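Local coordinates for protein fimbrin (Schizosaccharomyces pombe, PDB 1RT8) that binds and crosslinks actin filaments, associates with actin structures that develop and maintain cell polarity, and plays a role in cytokinesis, at residues Y172-A177 with G193-V198. Residues are numbered along the deposited sequence; the frame is centred on the assembly and turned at random.
Sequences YHLKAA and GENYTV
In the second calponin-homology domain, part of the first actin-binding region, the last turn of helix 162-176 and Ala177 just after it pack on the start of helix 194-203 through a small, buried and largely apolar contact in which Leu174 and Ala177 meet Asn195 and Val198. Leu174 reaches over with both methyls: CD2 lies 3.7 Å from the backbone O of Asn195 and 3.8 Å from CG1 of Val198, while CD1 rests 4.0 Å from OD1 of Asn195. The leucine side chain runs at about a right angle to those of Asn195 and Val198. With CG1 anti to the backbone N (chi1 176°), Val198 sets this one methyl against both Leu174 and Ala177; Val198 CG1 lies 3.6 Å from Ala177 CB. No hydrogen bond crosses between the segments; the Asn195 amide is held by others, ND2 bonding to Asp189 O and OD1 accepting from Trp179 NE1, so both ends of the amide have a partner beside Leu174 CD1. At the N-cap, Gly193 O takes two bonds from opposite faces of its carbonyl plane, from Thr197 N and from Thr197 OG1 (2.8 Å). Trp179 also touches Val198, Phe170 of helix 162-176 touches Asn195, and helix 218-230 packs against Thr197 through Val225.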
ATOM      1  N   TYR A 172     -11.046  23.503   4.329  1.00 38.32           N
ATOM      2  CA  TYR A 172     -11.286  24.432   3.235  1.00 40.60           C
ATOM      3  C   TYR A 172     -12.746  24.882   3.297  1.00 39.66           C
ATOM      4  O   TYR A 172     -13.054  26.053   3.085  1.00 40.27           O
ATOM      5  CB  TYR A 172     -11.015  23.752   1.894  1.00 41.65           C
ATOM      6  CG  TYR A 172     -11.563  24.510   0.703  1.00 43.51           C
ATOM      7  CD1 TYR A 172     -10.909  25.641   0.204  1.00 43.69           C
ATOM      8  CD2 TYR A 172     -12.739  24.096   0.077  1.00 43.02           C
ATOM      9  CE1 TYR A 172     -11.416  26.339  -0.897  1.00 45.71           C
ATOM     10  CE2 TYR A 172     -13.254  24.783  -1.018  1.00 45.75           C
ATOM     11  CZ  TYR A 172     -12.590  25.900  -1.503  1.00 45.62           C
ATOM     12  OH  TYR A 172     -13.102  26.565  -2.596  1.00 48.30           O
ATOM     13  N   HIS A 173     -13.643  23.947   3.599  1.00 38.67           N
ATOM     14  CA  HIS A 173     -15.064  24.257   3.686  1.00 37.38           C
ATOM     15  C   HIS A 173     -15.457  24.992   4.970  1.00 37.98           C
ATOM     16  O   HIS A 173     -16.223  25.953   4.921  1.00 38.01           O
ATOM     17  CB  HIS A 173     -15.886  22.979   3.543  1.00 37.14           C
ATOM     18  CG  HIS A 173     -15.893  22.427   2.155  1.00 37.06           C
ATOM     19  ND1 HIS A 173     -16.461  23.097   1.094  1.00 36.43           N
ATOM     20  CD2 HIS A 173     -15.369  21.288   1.647  1.00 36.66           C
ATOM     21  CE1 HIS A 173     -16.284  22.394  -0.011  1.00 37.97           C
ATOM     22  NE2 HIS A 173     -15.623  21.292   0.298  1.00 35.72           N
ATOM     23  N   LEU A 174     -14.949  24.546   6.117  1.00 36.61           N
ATOM     24  CA  LEU A 174     -15.279  25.219   7.369  1.00 36.41           C
ATOM     25  C   LEU A 174     -14.847  26.676   7.267  1.00 37.92           C
ATOM     26  O   LEU A 174     -15.522  27.574   7.774  1.00 37.69           O
ATOM     27  CB  LEU A 174     -14.566  24.563   8.548  1.00 33.83           C
ATOM     28  CG  LEU A 174     -15.010  23.136   8.868  1.00 34.39           C
ATOM     29  CD1 LEU A 174     -14.247  22.638  10.087  1.00 30.60           C
ATOM     30  CD2 LEU A 174     -16.518  23.104   9.119  1.00 32.63           C
ATOM     31  N   LYS A 175     -13.722  26.912   6.598  1.00 39.09           N
ATOM     32  CA  LYS A 175     -13.231  28.270   6.445  1.00 39.98           C
ATOM     33  C   LYS A 175     -14.174  29.058   5.547  1.00 38.86           C
ATOM     34  O   LYS A 175     -14.440  30.234   5.799  1.00 37.85           O
ATOM     35  CB  LYS A 175     -11.824  28.286   5.852  1.00 42.40           C
ATOM     36  CG  LYS A 175     -11.262  29.695   5.719  1.00 46.29           C
ATOM     37  CD  LYS A 175      -9.871  29.701   5.113  1.00 49.20           C
ATOM     38  CE  LYS A 175      -9.367  31.130   4.940  1.00 49.22           C
ATOM     39  NZ  LYS A 175      -7.978  31.162   4.402  1.00 50.67           N
ATOM     40  N   ALA A 176     -14.686  28.403   4.510  1.00 37.68           N
ATOM     41  CA  ALA A 176     -15.606  29.050   3.583  1.00 39.10           C
ATOM     42  C   ALA A 176     -16.921  29.341   4.285  1.00 39.39           C
ATOM     43  O   ALA A 176     -17.593  30.326   3.977  1.00 39.86           O
ATOM     44  CB  ALA A 176     -15.857  28.164   2.377  1.00 37.59           C
ATOM     45  N   ALA A 177     -17.287  28.479   5.228  1.00 39.22           N
ATOM     46  CA  ALA A 177     -18.528  28.650   5.974  1.00 39.20           C
ATOM     47  C   ALA A 177     -18.340  29.661   7.107  1.00 38.45           C
ATOM     48  O   ALA A 177     -19.221  29.834   7.949  1.00 37.10           O
ATOM     49  CB  ALA A 177     -18.984  27.307   6.536  1.00 39.01           C
ATOM     50  N   GLY A 193     -20.327  16.731  16.788  1.00 29.38           N
ATOM     51  CA  GLY A 193     -21.256  16.919  15.682  1.00 28.13           C
ATOM     52  C   GLY A 193     -21.384  18.299  15.075  1.00 27.91           C
ATOM     53  O   GLY A 193     -22.079  18.461  14.073  1.00 28.82           O
ATOM     54  N   GLU A 194     -20.724  19.294  15.662  1.00 26.60           N
ATOM     55  CA  GLU A 194     -20.791  20.658  15.155  1.00 26.52           C
ATOM     56  C   GLU A 194     -20.095  20.854  13.820  1.00 26.08           C
ATOM     57  O   GLU A 194     -20.676  21.394  12.883  1.00 25.89           O
ATOM     58  CB  GLU A 194     -20.186  21.638  16.165  1.00 25.06           C
ATOM     59  CG  GLU A 194     -21.092  21.982  17.327  1.00 26.56           C
ATOM     60  CD  GLU A 194     -20.539  23.122  18.174  1.00 27.13           C
ATOM     61  OE1 GLU A 194     -19.461  23.658  17.835  1.00 29.72           O
ATOM     62  OE2 GLU A 194     -21.184  23.483  19.179  1.00 26.90           O
ATOM     63  N   ASN A 195     -18.839  20.436  13.730  1.00 27.74           N
ATOM     64  CA  ASN A 195     -18.107  20.606  12.486  1.00 27.54           C
ATOM     65  C   ASN A 195     -18.739  19.845  11.325  1.00 27.72           C
ATOM     66  O   ASN A 195     -18.738  20.326  10.191  1.00 25.27           O
ATOM     67  CB  ASN A 195     -16.640  20.230  12.686  1.00 28.25           C
ATOM     68  CG  ASN A 195     -15.908  21.252  13.554  1.00 31.38           C
ATOM     69  OD1 ASN A 195     -16.279  22.420  13.568  1.00 30.20           O
ATOM     70  ND2 ASN A 195     -14.874  20.821  14.270  1.00 32.47           N
ATOM     71  N   TYR A 196     -19.295  18.672  11.613  1.00 27.33           N
ATOM     72  CA  TYR A 196     -19.958  17.879  10.586  1.00 29.37           C
ATOM     73  C   TYR A 196     -21.190  18.641  10.087  1.00 30.22           C
ATOM     74  O   TYR A 196     -21.422  18.739   8.878  1.00 32.56           O
ATOM     75  CB  TYR A 196     -20.388  16.525  11.156  1.00 28.31           C
ATOM     76  CG  TYR A 196     -19.292  15.468  11.220  1.00 26.40           C
ATOM     77  CD1 TYR A 196     -19.356  14.443  12.166  1.00 26.07           C
ATOM     78  CD2 TYR A 196     -18.226  15.469  10.320  1.00 25.33           C
ATOM     79  CE1 TYR A 196     -18.396  13.446  12.222  1.00 24.66           C
ATOM     80  CE2 TYR A 196     -17.241  14.460  10.361  1.00 25.43           C
ATOM     81  CZ  TYR A 196     -17.339  13.453  11.319  1.00 25.79           C
ATOM     82  OH  TYR A 196     -16.400  12.446  11.394  1.00 22.45           O
ATOM     83  N   THR A 197     -21.972  19.182  11.021  1.00 30.14           N
ATOM     84  CA  THR A 197     -23.174  19.943  10.671  1.00 29.82           C
ATOM     85  C   THR A 197     -22.847  21.136   9.768  1.00 30.15           C
ATOM     86  O   THR A 197     -23.531  21.374   8.780  1.00 31.78           O
ATOM     87  CB  THR A 197     -23.893  20.459  11.932  1.00 28.70           C
ATOM     88  OG1 THR A 197     -24.391  19.348  12.686  1.00 27.99           O
ATOM     89  CG2 THR A 197     -25.059  21.365  11.555  1.00 30.03           C
ATOM     90  N   VAL A 198     -21.810  21.893  10.113  1.00 31.45           N
ATOM     91  CA  VAL A 198     -21.421  23.043   9.305  1.00 31.02           C
ATOM     92  C   VAL A 198     -20.930  22.557   7.939  1.00 32.96           C
ATOM     93  O   VAL A 198     -21.263  23.140   6.906  1.00 31.81           O
ATOM     94  CB  VAL A 198     -20.314  23.868  10.006  1.00 32.56           C
ATOM     95  CG1 VAL A 198     -19.854  24.996   9.110  1.00 32.70           C
ATOM     96  CG2 VAL A 198     -20.849  24.442  11.317  1.00 33.06           C
TER